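Local coordinates for protein shikimate kinase (Bacteroides thetaiotaomicron, PDB 3VAA) that probably phosphorylates the 3-hydroxyl group of shikimate with ATP and magnesium, the fifth of seven steps on the pathway to chorismate, at residues A[31-36]-A[159-164]; A[58-61]-A[67-70]; A[128-133]-A[179-184]. All blocks are in the same frame, centred on the assembly; numbering follows the deposited sequence.

Interaction 1: A[31-36]-A[159-164]; sequences TGYMGA and QALEKR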
ATOM      1  N   THR A  31       1.057  -3.819   1.088  1.00 19.81           N
ATOM      2  CA  THR A  31       1.318  -3.499  -0.290  1.00 20.26           C
ATOM      3  C   THR A  31       0.028  -3.645  -1.101  1.00 20.38           C
ATOM      4  O   THR A  31      -0.907  -4.359  -0.701  1.00 21.06           O
ATOM      5  CB  THR A  31       2.392  -4.428  -0.901  1.00 22.00           C
ATOM      6  OG1 THR A  31       1.898  -5.767  -0.966  1.00 24.32           O
ATOM      7  CG2 THR A  31       3.725  -4.393  -0.074  1.00 24.31           C
ATOM      8  N   GLY A  32      -0.008  -2.999  -2.253  1.00 20.72           N
ATOM      9  CA  GLY A  32      -1.176  -3.076  -3.118  1.00 21.88           C
ATOM     10  C   GLY A  32      -1.395  -1.772  -3.848  1.00 21.32           C
ATOM     11  O   GLY A  32      -0.680  -0.797  -3.634  1.00 20.28           O
ATOM     12  N   TYR A  33      -2.407  -1.753  -4.712  1.00 19.80           N
ATOM     13  CA  TYR A  33      -2.658  -0.599  -5.556  1.00 21.29           C
ATOM     14  C   TYR A  33      -3.409   0.491  -4.825  1.00 22.45           C
ATOM     15  O   TYR A  33      -3.974   0.245  -3.757  1.00 22.93           O
ATOM     16  CB  TYR A  33      -3.475  -1.070  -6.776  1.00 22.24           C
ATOM     17  CG  TYR A  33      -3.517  -0.127  -7.953  1.00 23.32           C
ATOM     18  CD1 TYR A  33      -2.348   0.284  -8.598  1.00 25.67           C
ATOM     19  CD2 TYR A  33      -4.736   0.330  -8.458  1.00 25.47           C
ATOM     20  CE1 TYR A  33      -2.394   1.142  -9.682  1.00 26.52           C
ATOM     21  CE2 TYR A  33      -4.787   1.172  -9.557  1.00 23.73           C
ATOM     22  CZ  TYR A  33      -3.617   1.580 -10.161  1.00 24.73           C
ATOM     23  OH  TYR A  33      -3.700   2.420 -11.244  1.00 26.93           O
ATOM     24  N   MET A  34      -3.395   1.697  -5.380  1.00 22.92           N
ATOM     25  CA  MET A  34      -4.228   2.769  -4.842  1.00 24.64           C
ATOM     26  C   MET A  34      -5.677   2.285  -4.826  1.00 25.58           C
ATOM     27  O   MET A  34      -6.155   1.636  -5.781  1.00 23.25           O
ATOM     28  CB  MET A  34      -4.134   4.054  -5.681  1.00 26.21           C
ATOM     29  CG  MET A  34      -4.501   3.905  -7.135  1.00 29.44           C
ATOM     30  SD  MET A  34      -4.548   5.502  -7.967  1.00 36.74           S
ATOM     31  CE  MET A  34      -4.829   5.035  -9.657  1.00 33.27           C
ATOM     32  N   GLY A  35      -6.374   2.592  -3.735  1.00 26.00           N
ATOM     33  CA  GLY A  35      -7.755   2.190  -3.577  1.00 26.56           C
ATOM     34  C   GLY A  35      -7.941   0.862  -2.892  1.00 27.34           C
ATOM     35  O   GLY A  35      -9.059   0.531  -2.514  1.00 28.91           O
ATOM     36  N   ALA A  36      -6.855   0.097  -2.719  1.00 24.77           N
ATOM     37  CA  ALA A  36      -6.945  -1.245  -2.099  1.00 23.43           C
ATOM     38  C   ALA A  36      -7.335  -1.232  -0.630  1.00 23.53           C
ATOM     39  O   ALA A  36      -7.870  -2.206  -0.132  1.00 26.25           O
ATOM     40  CB  ALA A  36      -5.637  -2.011  -2.283  1.00 23.45           C
ATOM     41  N   GLN A 159      -4.883  -2.738 -16.471  1.00 28.51           N
ATOM     42  CA  GLN A 159      -3.523  -2.746 -17.028  1.00 30.31           C
ATOM     43  C   GLN A 159      -2.477  -2.395 -15.981  1.00 29.33           C
ATOM     44  O   GLN A 159      -1.372  -2.950 -15.992  1.00 28.52           O
ATOM     45  CB  GLN A 159      -3.433  -1.787 -18.217  1.00 32.71           C
ATOM     46  CG  GLN A 159      -4.261  -2.282 -19.411  1.00 38.85           C
ATOM     47  CD  GLN A 159      -4.574  -1.198 -20.443  1.00 46.78           C
ATOM     48  OE1 GLN A 159      -3.992  -0.109 -20.433  1.00 51.11           O
ATOM     49  NE2 GLN A 159      -5.512  -1.498 -21.333  1.00 48.60           N
ATOM     50  N   ALA A 160      -2.803  -1.454 -15.096  1.00 27.15           N
ATOM     51  CA  ALA A 160      -1.879  -1.085 -14.038  1.00 26.85           C
ATOM     52  C   ALA A 160      -1.607  -2.300 -13.138  1.00 26.10           C
ATOM     53  O   ALA A 160      -0.459  -2.551 -12.756  1.00 26.86           O
ATOM     54  CB  ALA A 160      -2.434   0.104 -13.214  1.00 26.96           C
ATOM     55  N   LEU A 161      -2.653  -3.061 -12.812  1.00 26.08           N
ATOM     56  CA  LEU A 161      -2.507  -4.248 -11.985  1.00 26.81           C
ATOM     57  C   LEU A 161      -1.687  -5.303 -12.736  1.00 27.43           C
ATOM     58  O   LEU A 161      -0.918  -6.039 -12.130  1.00 28.49           O
ATOM     59  CB  LEU A 161      -3.857  -4.842 -11.562  1.00 27.58           C
ATOM     60  CG  LEU A 161      -4.756  -4.041 -10.634  1.00 30.28           C
ATOM     61  CD1 LEU A 161      -6.090  -4.782 -10.406  1.00 31.02           C
ATOM     62  CD2 LEU A 161      -4.063  -3.757  -9.303  1.00 31.44           C
ATOM     63  N   GLU A 162      -1.861  -5.393 -14.050  1.00 29.11           N
ATOM     64  CA  GLU A 162      -1.061  -6.360 -14.844  1.00 30.46           C
ATOM     65  C   GLU A 162       0.431  -6.070 -14.705  1.00 30.36           C
ATOM     66  O   GLU A 162       1.248  -6.999 -14.617  1.00 30.09           O
ATOM     67  CB  GLU A 162      -1.453  -6.336 -16.320  1.00 32.07           C
ATOM     68  CG  GLU A 162      -2.825  -6.955 -16.614  1.00 34.89           C
ATOM     69  CD  GLU A 162      -3.300  -6.743 -18.050  1.00 39.72           C
ATOM     70  OE1 GLU A 162      -2.600  -6.053 -18.836  1.00 39.77           O
ATOM     71  OE2 GLU A 162      -4.388  -7.263 -18.381  1.00 40.40           O
ATOM     72  N   LYS A 163       0.808  -4.791 -14.711  1.00 29.00           N
ATOM     73  CA  LYS A 163       2.231  -4.434 -14.599  1.00 29.94           C
ATOM     74  C   LYS A 163       2.740  -4.689 -13.179  1.00 28.60           C
ATOM     75  O   LYS A 163       3.895  -5.126 -12.976  1.00 27.90           O
ATOM     76  CB  LYS A 163       2.479  -2.964 -14.970  1.00 32.23           C
ATOM     77  CG  LYS A 163       1.937  -2.542 -16.341  1.00 38.62           C
ATOM     78  CD  LYS A 163       2.321  -1.093 -16.713  1.00 45.10           C
ATOM     79  CE  LYS A 163       1.343  -0.432 -17.739  1.00 46.64           C
ATOM     80  NZ  LYS A 163      -0.030  -0.085 -17.187  1.00 44.48           N
ATOM     81  N   ARG A 164       1.885  -4.406 -12.193  1.00 25.96           N
ATOM     82  CA  ARG A 164       2.270  -4.551 -10.783  1.00 25.11           C
ATOM     83  C   ARG A 164       2.135  -5.947 -10.183  1.00 26.21           C
ATOM     84  O   ARG A 164       2.887  -6.307  -9.295  1.00 24.43           O
ATOM     85  CB  ARG A 164       1.494  -3.557  -9.944  1.00 24.66           C
ATOM     86  CG  ARG A 164       1.881  -2.150 -10.233  1.00 26.83           C
ATOM     87  CD  ARG A 164       0.792  -1.183  -9.891  1.00 28.19           C
ATOM     88  NE  ARG A 164       1.225   0.186 -10.155  1.00 28.51           N
ATOM     89  CZ  ARG A 164       1.352   0.712 -11.370  1.00 29.63           C
ATOM     90  NH1 ARG A 164       1.098  -0.010 -12.454  1.00 32.94           N
ATOM     91  NH2 ARG A 164       1.771   1.964 -11.505  1.00 34.03           N
TER

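Interaction 2: A[58-61]-A[67-70]; sequences WYIE and TVGE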
ATOM      1  N   TRP A  58       4.151   9.406   3.762  1.00 26.08           N
ATOM      2  CA  TRP A  58       4.173  10.437   4.811  1.00 28.42           C
ATOM      3  C   TRP A  58       5.580  10.537   5.384  1.00 26.67           C
ATOM      4  O   TRP A  58       6.105  11.642   5.600  1.00 26.93           O
ATOM      5  CB  TRP A  58       3.153  10.119   5.920  1.00 29.49           C
ATOM      6  CG  TRP A  58       3.273  10.973   7.157  1.00 36.21           C
ATOM      7  CD1 TRP A  58       2.687  12.181   7.376  1.00 44.08           C
ATOM      8  CD2 TRP A  58       4.030  10.671   8.344  1.00 40.68           C
ATOM      9  NE1 TRP A  58       3.036  12.661   8.623  1.00 44.98           N
ATOM     10  CE2 TRP A  58       3.856  11.752   9.237  1.00 44.44           C
ATOM     11  CE3 TRP A  58       4.839   9.592   8.735  1.00 41.44           C
ATOM     12  CZ2 TRP A  58       4.457  11.787  10.503  1.00 47.40           C
ATOM     13  CZ3 TRP A  58       5.445   9.628   9.989  1.00 45.85           C
ATOM     14  CH2 TRP A  58       5.245  10.724  10.861  1.00 47.65           C
ATOM     15  N   TYR A  59       6.200   9.378   5.623  1.00 24.53           N
ATOM     16  CA  TYR A  59       7.551   9.345   6.194  1.00 24.74           C
ATOM     17  C   TYR A  59       8.555  10.072   5.278  1.00 24.53           C
ATOM     18  O   TYR A  59       9.400  10.865   5.729  1.00 26.36           O
ATOM     19  CB  TYR A  59       7.958   7.899   6.458  1.00 23.31           C
ATOM     20  CG  TYR A  59       9.281   7.762   7.136  1.00 24.33           C
ATOM     21  CD1 TYR A  59       9.381   7.833   8.515  1.00 27.33           C
ATOM     22  CD2 TYR A  59      10.452   7.566   6.402  1.00 23.57           C
ATOM     23  CE1 TYR A  59      10.607   7.718   9.146  1.00 29.72           C
ATOM     24  CE2 TYR A  59      11.668   7.436   7.024  1.00 25.46           C
ATOM     25  CZ  TYR A  59      11.743   7.526   8.403  1.00 26.95           C
ATOM     26  OH  TYR A  59      12.959   7.406   9.054  1.00 28.37           O
ATOM     27  N   ILE A  60       8.431   9.814   3.989  1.00 23.58           N
ATOM     28  CA  ILE A  60       9.262  10.457   2.966  1.00 24.55           C
ATOM     29  C   ILE A  60       9.104  11.990   3.030  1.00 25.65           C
ATOM     30  O   ILE A  60      10.094  12.716   3.048  1.00 27.01           O
ATOM     31  CB  ILE A  60       8.872   9.946   1.571  1.00 24.56           C
ATOM     32  CG1 ILE A  60       9.411   8.521   1.346  1.00 22.92           C
ATOM     33  CG2 ILE A  60       9.394  10.911   0.486  1.00 27.51           C
ATOM     34  CD1 ILE A  60       8.786   7.784   0.104  1.00 22.41           C
ATOM     35  N   GLU A  61       7.863  12.468   3.103  1.00 26.31           N
ATOM     36  CA  GLU A  61       7.619  13.916   3.151  1.00 29.33           C
ATOM     37  C   GLU A  61       8.186  14.552   4.407  1.00 32.05           C
ATOM     38  O   GLU A  61       8.684  15.699   4.362  1.00 33.27           O
ATOM     39  CB  GLU A  61       6.125  14.232   3.000  1.00 31.39           C
ATOM     40  CG  GLU A  61       5.540  13.711   1.693  1.00 31.19           C
ATOM     41  CD  GLU A  61       4.151  14.259   1.369  1.00 36.91           C
ATOM     42  OE1 GLU A  61       3.589  15.044   2.176  1.00 39.18           O
ATOM     43  OE2 GLU A  61       3.643  13.937   0.268  1.00 36.64           O
ATOM     44  N   THR A  67       6.882  17.440  -0.592  1.00 32.46           N
ATOM     45  CA  THR A  67       5.849  16.444  -0.873  1.00 29.99           C
ATOM     46  C   THR A  67       6.392  15.439  -1.870  1.00 30.16           C
ATOM     47  O   THR A  67       7.405  15.689  -2.521  1.00 28.28           O
ATOM     48  CB  THR A  67       4.594  17.077  -1.459  1.00 31.31           C
ATOM     49  OG1 THR A  67       4.883  17.628  -2.754  1.00 30.63           O
ATOM     50  CG2 THR A  67       4.062  18.169  -0.536  1.00 30.28           C
ATOM     51  N   VAL A  68       5.736  14.275  -1.972  1.00 28.47           N
ATOM     52  CA  VAL A  68       6.164  13.277  -2.948  1.00 29.69           C
ATOM     53  C   VAL A  68       6.076  13.812  -4.383  1.00 29.05           C
ATOM     54  O   VAL A  68       6.914  13.473  -5.210  1.00 31.76           O
ATOM     55  CB  VAL A  68       5.373  11.952  -2.804  1.00 29.82           C
ATOM     56  CG1 VAL A  68       5.780  11.267  -1.500  1.00 31.31           C
ATOM     57  CG2 VAL A  68       3.925  12.197  -2.837  1.00 32.55           C
ATOM     58  N   GLY A  69       5.088  14.675  -4.668  1.00 31.28           N
ATOM     59  CA  GLY A  69       4.966  15.264  -5.986  1.00 31.92           C
ATOM     60  C   GLY A  69       6.138  16.178  -6.306  1.00 32.71           C
ATOM     61  O   GLY A  69       6.626  16.215  -7.447  1.00 35.68           O
ATOM     62  N   GLU A  70       6.566  16.949  -5.316  1.00 29.41           N
ATOM     63  CA  GLU A  70       7.706  17.841  -5.486  1.00 32.78           C
ATOM     64  C   GLU A  70       8.988  17.035  -5.744  1.00 32.22           C
ATOM     65  O   GLU A  70       9.804  17.399  -6.596  1.00 34.75           O
ATOM     66  CB  GLU A  70       7.882  18.704  -4.233  1.00 33.02           C
ATOM     67  CG  GLU A  70       6.798  19.775  -4.086  1.00 35.97           C
ATOM     68  CD  GLU A  70       6.994  20.658  -2.864  1.00 41.31           C
ATOM     69  OE1 GLU A  70       7.156  20.127  -1.750  1.00 39.25           O
ATOM     70  OE2 GLU A  70       6.964  21.892  -3.016  1.00 47.39           O
TER

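Interaction 3: A[128-133]-A[179-184]; sequences PDVLFR and ELEDRW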
ATOM      1  N   PRO A 128     -10.803  -5.758  -9.445  1.00 29.14           N
ATOM      2  CA  PRO A 128     -10.899  -4.504 -10.197  1.00 29.47           C
ATOM      3  C   PRO A 128     -12.288  -3.844 -10.148  1.00 29.90           C
ATOM      4  O   PRO A 128     -12.372  -2.631 -10.231  1.00 30.07           O
ATOM      5  CB  PRO A 128     -10.519  -4.901 -11.625  1.00 31.00           C
ATOM      6  CG  PRO A 128      -9.984  -6.232 -11.567  1.00 32.02           C
ATOM      7  CD  PRO A 128     -10.204  -6.841 -10.231  1.00 30.89           C
ATOM      8  N   ASP A 129     -13.363  -4.621 -10.013  1.00 30.83           N
ATOM      9  CA  ASP A 129     -14.701  -4.028  -9.914  1.00 32.83           C
ATOM     10  C   ASP A 129     -14.772  -3.165  -8.673  1.00 30.22           C
ATOM     11  O   ASP A 129     -15.410  -2.114  -8.681  1.00 31.37           O
ATOM     12  CB  ASP A 129     -15.803  -5.102  -9.851  1.00 34.18           C
ATOM     13  CG  ASP A 129     -15.964  -5.869 -11.161  1.00 40.58           C
ATOM     14  OD1 ASP A 129     -15.453  -5.401 -12.210  1.00 43.65           O
ATOM     15  OD2 ASP A 129     -16.609  -6.949 -11.141  1.00 48.23           O
ATOM     16  N   VAL A 130     -14.113  -3.616  -7.601  1.00 27.24           N
ATOM     17  CA  VAL A 130     -14.114  -2.885  -6.343  1.00 26.04           C
ATOM     18  C   VAL A 130     -13.173  -1.706  -6.437  1.00 25.63           C
ATOM     19  O   VAL A 130     -13.507  -0.626  -5.961  1.00 24.85           O
ATOM     20  CB  VAL A 130     -13.764  -3.788  -5.143  1.00 24.55           C
ATOM     21  CG1 VAL A 130     -13.630  -2.936  -3.878  1.00 27.55           C
ATOM     22  CG2 VAL A 130     -14.824  -4.901  -4.977  1.00 27.09           C
ATOM     23  N   LEU A 131     -11.987  -1.896  -7.045  1.00 24.61           N
ATOM     24  CA  LEU A 131     -11.064  -0.766  -7.242  1.00 25.46           C
ATOM     25  C   LEU A 131     -11.735   0.329  -8.088  1.00 25.21           C
ATOM     26  O   LEU A 131     -11.602   1.532  -7.796  1.00 26.06           O
ATOM     27  CB  LEU A 131      -9.762  -1.230  -7.907  1.00 26.16           C
ATOM     28  CG  LEU A 131      -8.854  -2.077  -7.030  1.00 24.56           C
ATOM     29  CD1 LEU A 131      -7.647  -2.521  -7.829  1.00 22.28           C
ATOM     30  CD2 LEU A 131      -8.417  -1.292  -5.758  1.00 24.25           C
ATOM     31  N   PHE A 132     -12.456  -0.106  -9.130  1.00 26.82           N
ATOM     32  CA  PHE A 132     -13.190   0.790 -10.030  1.00 27.89           C
ATOM     33  C   PHE A 132     -14.163   1.647  -9.234  1.00 28.48           C
ATOM     34  O   PHE A 132     -14.143   2.896  -9.324  1.00 29.07           O
ATOM     35  CB  PHE A 132     -13.898  -0.040 -11.116  1.00 29.13           C
ATOM     36  CG  PHE A 132     -14.737   0.771 -12.080  1.00 29.34           C
ATOM     37  CD1 PHE A 132     -14.146   1.409 -13.172  1.00 31.30           C
ATOM     38  CD2 PHE A 132     -16.107   0.863 -11.915  1.00 34.19           C
ATOM     39  CE1 PHE A 132     -14.907   2.145 -14.073  1.00 37.17           C
ATOM     40  CE2 PHE A 132     -16.885   1.598 -12.824  1.00 38.65           C
ATOM     41  CZ  PHE A 132     -16.273   2.243 -13.903  1.00 36.04           C
ATOM     42  N   ARG A 133     -15.017   1.005  -8.446  1.00 28.97           N
ATOM     43  CA  ARG A 133     -15.971   1.765  -7.626  1.00 28.63           C
ATOM     44  C   ARG A 133     -15.274   2.739  -6.678  1.00 27.73           C
ATOM     45  O   ARG A 133     -15.598   3.933  -6.642  1.00 28.24           O
ATOM     46  CB  ARG A 133     -16.829   0.811  -6.811  1.00 29.82           C
ATOM     47  CG  ARG A 133     -17.966   1.490  -6.063  1.00 31.12           C
ATOM     48  CD  ARG A 133     -18.695   0.445  -5.271  1.00 36.75           C
ATOM     49  NE  ARG A 133     -17.844  -0.040  -4.186  1.00 34.10           N
ATOM     50  CZ  ARG A 133     -17.781  -1.297  -3.762  1.00 35.47           C
ATOM     51  NH1 ARG A 133     -18.479  -2.251  -4.356  1.00 42.96           N
ATOM     52  NH2 ARG A 133     -16.983  -1.608  -2.756  1.00 37.77           N
ATOM     53  N   GLU A 179     -13.723  -5.978   1.097  1.00 26.51           N
ATOM     54  CA  GLU A 179     -14.766  -5.506   2.008  1.00 27.59           C
ATOM     55  C   GLU A 179     -14.228  -4.658   3.129  1.00 26.74           C
ATOM     56  O   GLU A 179     -13.813  -5.169   4.158  1.00 28.34           O
ATOM     57  CB  GLU A 179     -15.571  -6.710   2.541  1.00 29.88           C
ATOM     58  CG  GLU A 179     -16.328  -7.454   1.423  1.00 32.56           C
ATOM     59  CD  GLU A 179     -17.371  -8.454   1.927  1.00 34.75           C
ATOM     60  OE1 GLU A 179     -17.057  -9.229   2.856  1.00 34.17           O
ATOM     61  OE2 GLU A 179     -18.494  -8.477   1.354  1.00 37.14           O
ATOM     62  N   LEU A 180     -14.215  -3.339   2.901  1.00 25.61           N
ATOM     63  CA  LEU A 180     -13.726  -2.373   3.888  1.00 26.85           C
ATOM     64  C   LEU A 180     -14.633  -1.168   3.874  1.00 28.95           C
ATOM     65  O   LEU A 180     -14.226  -0.044   4.228  1.00 30.02           O
ATOM     66  CB  LEU A 180     -12.287  -1.941   3.546  1.00 26.80           C
ATOM     67  CG  LEU A 180     -11.188  -3.003   3.575  1.00 26.57           C
ATOM     68  CD1 LEU A 180      -9.910  -2.420   2.998  1.00 26.85           C
ATOM     69  CD2 LEU A 180     -10.952  -3.541   4.983  1.00 29.86           C
ATOM     70  N   GLU A 181     -15.899  -1.408   3.547  1.00 29.14           N
ATOM     71  CA  GLU A 181     -16.849  -0.318   3.327  1.00 30.99           C
ATOM     72  C   GLU A 181     -17.699   0.158   4.511  1.00 31.98           C
ATOM     73  O   GLU A 181     -18.513   1.065   4.332  1.00 34.72           O
ATOM     74  CB  GLU A 181     -17.707  -0.651   2.102  1.00 32.22           C
ATOM     75  CG  GLU A 181     -17.148  -0.143   0.758  1.00 33.36           C
ATOM     76  CD  GLU A 181     -15.829  -0.748   0.266  1.00 37.56           C
ATOM     77  OE1 GLU A 181     -15.332  -1.759   0.809  1.00 32.58           O
ATOM     78  OE2 GLU A 181     -15.302  -0.197  -0.727  1.00 34.63           O
ATOM     79  N   ASP A 182     -17.529  -0.442   5.690  1.00 31.02           N
ATOM     80  CA  ASP A 182     -18.178   0.032   6.933  1.00 32.20           C
ATOM     81  C   ASP A 182     -17.424  -0.533   8.142  1.00 33.57           C
ATOM     82  O   ASP A 182     -16.485  -1.329   7.976  1.00 31.51           O
ATOM     83  CB  ASP A 182     -19.683  -0.266   6.988  1.00 35.22           C
ATOM     84  CG  ASP A 182     -19.987  -1.731   7.041  1.00 36.35           C
ATOM     85  OD1 ASP A 182     -19.173  -2.474   7.622  1.00 37.63           O
ATOM     86  OD2 ASP A 182     -21.063  -2.124   6.535  1.00 40.17           O
ATOM     87  N   ARG A 183     -17.817  -0.114   9.343  1.00 35.39           N
ATOM     88  CA  ARG A 183     -17.138  -0.541  10.575  1.00 38.34           C
ATOM     89  C   ARG A 183     -17.143  -2.049  10.782  1.00 37.62           C
ATOM     90  O   ARG A 183     -16.164  -2.601  11.280  1.00 39.08           O
ATOM     91  CB  ARG A 183     -17.770   0.115  11.811  1.00 41.58           C
ATOM     92  CG  ARG A 183     -17.126  -0.348  13.137  1.00 48.61           C
ATOM     93  CD  ARG A 183     -17.912   0.084  14.393  1.00 56.18           C
ATOM     94  NE  ARG A 183     -19.263  -0.486  14.457  1.00 60.76           N
ATOM     95  CZ  ARG A 183     -19.554  -1.747  14.794  1.00 64.35           C
ATOM     96  NH1 ARG A 183     -18.591  -2.627  15.072  1.00 63.58           N
ATOM     97  NH2 ARG A 183     -20.825  -2.142  14.827  1.00 66.19           N
ATOM     98  N   TRP A 184     -18.255  -2.699  10.438  1.00 36.44           N
ATOM     99  CA  TRP A 184     -18.382  -4.154  10.581  1.00 36.52           C
ATOM    100  C   TRP A 184     -17.386  -4.862   9.665  1.00 33.96           C
ATOM    101  O   TRP A 184     -16.688  -5.789  10.084  1.00 33.36           O
ATOM    102  CB  TRP A 184     -19.801  -4.623  10.222  1.00 36.89           C
ATOM    103  CG  TRP A 184     -20.925  -4.103  11.110  1.00 43.30           C
ATOM    104  CD1 TRP A 184     -21.655  -2.961  10.929  1.00 45.13           C
ATOM    105  CD2 TRP A 184     -21.462  -4.741  12.284  1.00 47.13           C
ATOM    106  NE1 TRP A 184     -22.612  -2.846  11.923  1.00 49.92           N
ATOM    107  CE2 TRP A 184     -22.509  -3.922  12.766  1.00 50.05           C
ATOM    108  CE3 TRP A 184     -21.154  -5.920  12.976  1.00 50.65           C
ATOM    109  CZ2 TRP A 184     -23.252  -4.245  13.913  1.00 53.65           C
ATOM    110  CZ3 TRP A 184     -21.896  -6.242  14.124  1.00 52.52           C
ATOM    111  CH2 TRP A 184     -22.928  -5.403  14.576  1.00 54.28           C
TER
HETATM  112  O   HOH W   1     -16.653   1.642  -2.138  1.00 35.64           O

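Interaction 1: A[31-36]-A[159-164]
The ring of Y33 and the guanidinium of R164 stand 77° apart, with Y33 CE1 lying 3.7 Å above one face of the R164 guanidinium plane, toward its rim. At the in-plane edge of that guanidinium sits A160 O, one helical turn back, which takes bonds from R164 NH1 at 3.0 Å and from R164 N. Being tied at its edge and touched on a face should limit the group's rotation. One face of the Y33 ring carries M34 CG, while helix atoms meet the ring obliquely: R164 CD is 3.7 Å from Y33 CD1, and A160 CB comes within 3.3 Å of Y33 OH. With CG anti to the backbone N (chi1 -164°), Y33 extends to the helix, and L161 CD2 fills in beside Y33 CB. The flat ring spans A160, L161 and R164, and its hydroxyl reaches A160 CB, where a bare methyl leaves room. R164 is a predicted substrate-binding residue, near R81 and G103, so Y33 probably helps to position it. Segment 31-36 runs from the end of strand 27-31 into the Walker A P-loop, with G35 and A36 predicted to bind ATP; Y33 also touches F156 and Y168 of helix 150-168 and L131 of helix 128-137.

Interaction 2: A[58-61]-A[67-70]
E61 reaches from helix 56-64 to T67 and V68, where helix 68-91 starts. With CG anti to its own carbonyl carbon (chi1 -59°) and the chain extended beyond, the carboxylate is carried across to the V68 amide. From CB the side chain runs to CG, which passes 3.8 Å from T67 CA. E61 CD lies 3.6 Å from T67 CA, and E61 OE1 skirts T67 CG2. The other oxygen, E61 OE2, accepts the backbone N-H of V68 at 3.1 Å in a nearly straight bond (164°), met from above the carboxylate plane, and lies 3.6 Å from V68 CG2. In addition, I60 CG2 packs on V68 CG1 at 4.1 Å; branched aliphatics suit this place, since I60 also packs against the apolar L71 and L83. T67 is the N-cap of the second helix and forms a capping box with E70: T67 OG1 accepts from E70 N, and E70 OE1 takes the N-H of T67 with its anti lone pair at 2.9 Å. E61 thus supplies an acceptor for the first-turn amide of V68, which has no helical carbonyl before it. Two carboxylates at a helix N-terminus should also be favoured by the helix dipole, which would tend to keep them ionised.

Interaction 3: A[128-133]-A[179-184]
R133 and E181 reach for one another from opposite directions, and R133 NH2 donates to E181 OE2 at 3.0 Å, forming a salt bridge. The oxygen lies in the guanidinium plane, yet the donor stands above the carboxylate, 82° out of its plane, with the two flat groups 84° apart. One N-H carries the direct bridge, and a water links R133 NE to the same oxygen. V130 CG1 rests 4.5 Å from E181 OE2. Arginine suits this exposed place: R133 CA and E181 CA are 11.2 Å apart, its extended chi1 and chi2 give the reach, and the bend at chi3 (69°) turns the guanidinium toward the carboxylate. The bridge joins helix 128-137, which follows the fourth strand of the P-loop kinase's five-stranded parallel sheet, to the loop between the last strand, 173-176, and the C-terminal helix. In the next shell, the bend at chi2 folds E181 back on its own backbone, where E181 OE1 accepts the L180 N-H at 2.8 Å, which probably steadies the carboxylate. Glutamate's two oxygens let one serve this amide and the other the arginines, R134 forming a second salt bridge to E181 OE2. Farther out, Q185 OE1 accepts from E181 N, and D182, the N-cap of helix 183-196, bonds Q185 N through its OD1.

Interactions 1 and 3 share a border: L131, in the 128-133 segment, packs against the backbone of the loop 31-36 and also touches Y33 and L161, so helix 128-137, which carries one half of interaction 3, also backs interaction 1. Interaction 1 is partly buried and mostly apolar, its hydrogen bonds staying within each segment. Interaction 3 is a surface contact of charges and water, consistent with the exposure of its main partners. R134 connects them further, binding both G35 O and E181. Interaction 2, also partly buried, stands apart, its centre 20 Å from that of interaction 1 and 26 Å from that of interaction 3; it is local, joining consecutive helices through a carboxylate-to-amide bond and aliphatic packing.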